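Local atomic coordinates of Pgp2 (Campylobacter jejuni subsp. jejuni, PDB entry 6XJ6), a protein that probably acts as a peptidoglycan LD-carboxypeptidase of the YkuD family, binding peptidoglycan through an accessory NTF2 domain to direct helical cell shape. Residues F8-I13 against A168-I173. Residues are numbered along the deposited sequence; the frame is centred on the assembly and turned at random.
Sequences FWLSEI and AKKDQI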
loop_
_atom_site.group_PDB
_atom_site.type_symbol
_atom_site.label_atom_id
_atom_site.label_comp_id
_atom_site.label_asym_id
_atom_site.label_seq_id
_atom_site.Cartn_x
_atom_site.Cartn_y
_atom_site.Cartn_z
ATOM N N PHE A 8 -1.429 -24.067 -1.723
ATOM C CA PHE A 8 -1.063 -23.996 -0.317
ATOM C C PHE A 8 -1.629 -22.730 0.304
ATOM O O PHE A 8 -2.232 -22.760 1.383
ATOM C CB PHE A 8 0.456 -24.037 -0.162
ATOM C CG PHE A 8 0.924 -23.641 1.208
ATOM C CD1 PHE A 8 0.851 -24.528 2.266
ATOM C CD2 PHE A 8 1.421 -22.374 1.441
ATOM C CE1 PHE A 8 1.276 -24.155 3.524
ATOM C CE2 PHE A 8 1.841 -21.999 2.695
ATOM C CZ PHE A 8 1.771 -22.890 3.736
ATOM N N TRP A 9 -1.457 -21.601 -0.382
ATOM C CA TRP A 9 -1.957 -20.341 0.143
ATOM C C TRP A 9 -3.478 -20.294 0.144
ATOM O O TRP A 9 -4.078 -19.721 1.057
ATOM C CB TRP A 9 -1.350 -19.188 -0.647
ATOM C CG TRP A 9 0.100 -19.100 -0.398
ATOM C CD1 TRP A 9 1.112 -19.373 -1.275
ATOM C CD2 TRP A 9 0.723 -18.736 0.837
ATOM N NE1 TRP A 9 2.327 -19.195 -0.659
ATOM C CE2 TRP A 9 2.114 -18.802 0.639
ATOM C CE3 TRP A 9 0.235 -18.357 2.090
ATOM C CZ2 TRP A 9 3.023 -18.498 1.648
ATOM C CZ3 TRP A 9 1.137 -18.063 3.090
ATOM C CH2 TRP A 9 2.514 -18.130 2.862
ATOM N N LEU A 10 -4.127 -20.896 -0.855
ATOM C CA LEU A 10 -5.583 -20.981 -0.807
ATOM C C LEU A 10 -6.034 -21.686 0.462
ATOM O O LEU A 10 -6.983 -21.249 1.121
ATOM C CB LEU A 10 -6.122 -21.704 -2.039
ATOM C CG LEU A 10 -6.063 -20.953 -3.369
ATOM C CD1 LEU A 10 -6.526 -21.863 -4.493
ATOM C CD2 LEU A 10 -6.896 -19.681 -3.324
ATOM N N SER A 11 -5.343 -22.766 0.829
ATOM C CA SER A 11 -5.685 -23.499 2.042
ATOM C C SER A 11 -5.443 -22.649 3.283
ATOM O O SER A 11 -6.261 -22.646 4.211
ATOM C CB SER A 11 -4.874 -24.795 2.103
ATOM O OG SER A 11 -5.111 -25.484 3.311
ATOM N N GLU A 12 -4.326 -21.915 3.315
ATOM C CA GLU A 12 -4.027 -21.063 4.460
ATOM C C GLU A 12 -5.065 -19.961 4.609
ATOM O O GLU A 12 -5.484 -19.640 5.729
ATOM C CB GLU A 12 -2.634 -20.452 4.302
ATOM C CG GLU A 12 -1.512 -21.466 4.285
ATOM C CD GLU A 12 -1.389 -22.216 5.594
ATOM O OE1 GLU A 12 -0.954 -21.605 6.591
ATOM O OE2 GLU A 12 -1.739 -23.415 5.627
ATOM N N ILE A 13 -5.485 -19.364 3.491
ATOM C CA ILE A 13 -6.481 -18.298 3.537
ATOM C C ILE A 13 -7.825 -18.843 3.996
ATOM O O ILE A 13 -8.534 -18.203 4.782
ATOM C CB ILE A 13 -6.576 -17.606 2.163
ATOM C CG1 ILE A 13 -5.301 -16.814 1.876
ATOM C CG2 ILE A 13 -7.792 -16.686 2.097
ATOM C CD1 ILE A 13 -5.127 -16.464 0.421
ATOM N N ALA A 168 -9.684 -7.186 -2.835
ATOM C CA ALA A 168 -8.793 -8.301 -3.099
ATOM C C ALA A 168 -9.595 -9.576 -3.315
ATOM O O ALA A 168 -10.712 -9.739 -2.805
ATOM C CB ALA A 168 -7.832 -8.492 -1.932
ATOM N N LYS A 169 -9.010 -10.489 -4.085
ATOM C CA LYS A 169 -9.611 -11.780 -4.377
ATOM C C LYS A 169 -8.693 -12.878 -3.862
ATOM O O LYS A 169 -7.469 -12.773 -3.955
ATOM C CB LYS A 169 -9.852 -11.948 -5.887
ATOM C CG LYS A 169 -10.704 -10.836 -6.506
ATOM C CD LYS A 169 -12.103 -10.780 -5.900
ATOM C CE LYS A 169 -12.783 -9.444 -6.164
ATOM N NZ LYS A 169 -14.073 -9.334 -5.425
ATOM N N LYS A 170 -9.298 -13.932 -3.312
ATOM C CA LYS A 170 -8.518 -14.996 -2.691
ATOM C C LYS A 170 -7.553 -15.633 -3.686
ATOM O O LYS A 170 -6.389 -15.892 -3.355
ATOM C CB LYS A 170 -9.473 -16.032 -2.092
ATOM C CG LYS A 170 -8.817 -17.257 -1.503
ATOM C CD LYS A 170 -9.877 -18.191 -0.914
ATOM C CE LYS A 170 -9.301 -19.521 -0.408
ATOM N NZ LYS A 170 -10.384 -20.468 -0.033
ATOM N N ASP A 171 -8.011 -15.875 -4.916
ATOM C CA ASP A 171 -7.149 -16.508 -5.909
ATOM C C ASP A 171 -5.960 -15.625 -6.248
ATOM O O ASP A 171 -4.858 -16.125 -6.499
ATOM C CB ASP A 171 -7.943 -16.817 -7.175
ATOM C CG ASP A 171 -7.110 -17.532 -8.222
ATOM O OD1 ASP A 171 -6.917 -18.760 -8.086
ATOM O OD2 ASP A 171 -6.640 -16.864 -9.173
ATOM N N GLN A 172 -6.170 -14.304 -6.263
ATOM C CA GLN A 172 -5.097 -13.368 -6.583
ATOM C C GLN A 172 -4.079 -13.279 -5.449
ATOM O O GLN A 172 -2.868 -13.246 -5.693
ATOM C CB GLN A 172 -5.689 -11.987 -6.882
ATOM C CG GLN A 172 -6.511 -11.932 -8.168
ATOM C CD GLN A 172 -7.285 -10.624 -8.351
ATOM O OE1 GLN A 172 -7.294 -9.751 -7.479
ATOM N NE2 GLN A 172 -7.943 -10.491 -9.496
ATOM N N ILE A 173 -4.547 -13.217 -4.202
ATOM C CA ILE A 173 -3.615 -13.197 -3.081
ATOM C C ILE A 173 -2.791 -14.475 -3.061
ATOM O O ILE A 173 -1.573 -14.446 -2.864
ATOM C CB ILE A 173 -4.373 -12.970 -1.760
ATOM C CG1 ILE A 173 -4.942 -11.551 -1.740
ATOM C CG2 ILE A 173 -3.471 -13.253 -0.559
ATOM C CD1 ILE A 173 -5.657 -11.192 -0.472
HETATM O O HOH W 1 -9.639 -23.081 0.731
#
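Residues 8-13 are the last turns of the short N-terminal helix 6-13, and 168-173 run from a loop into the first turn of helix 170-188, with Lys169 at the N-cap position. The two backbones come nearest at Leu10 and Lys170, whose CA atoms are 6.9 Å apart, and no direct hydrogen bond joins the segments. Lys170 does most of the bridging. Its CG lies anti to the backbone N (chi1 175°) and the chain beyond is fully extended, so the methylenes reach across to the end of helix 6-13. On the way CG passes between two branched side chains, 3.6 Å from Leu10 CD2 and 3.8 Å from Ile13 CG2. Leu10 lies slantwise across the lysine with its CD2 methyl against CG and CE, and Ile13 runs antiparallel to it, its CG2 methyl against CG and CD. Further out, Lys170 CE sits 3.3 Å from Leu10 O, and NZ hydrogen-bonds Gly14 O just past the helix. A water takes a bond from Lys170 NZ at 2.8 Å and donates a longer one, 3.3 Å, to Leu10 O. Deeper in, Ile13 CD1 meets Ile173 CG2 at 3.7 Å, and Tyr22 packs against both isoleucines. Asp171 OD1 makes a salt bridge to Lys6 NZ, in the first turn of helix 6-13. This is helix-to-helix packing, apolar within and polar at its margin, away from the predicted catalytic residues: the N-terminal helix lies against the start of the long helix of the NTF2-like domain, beside its curved antiparallel sheet.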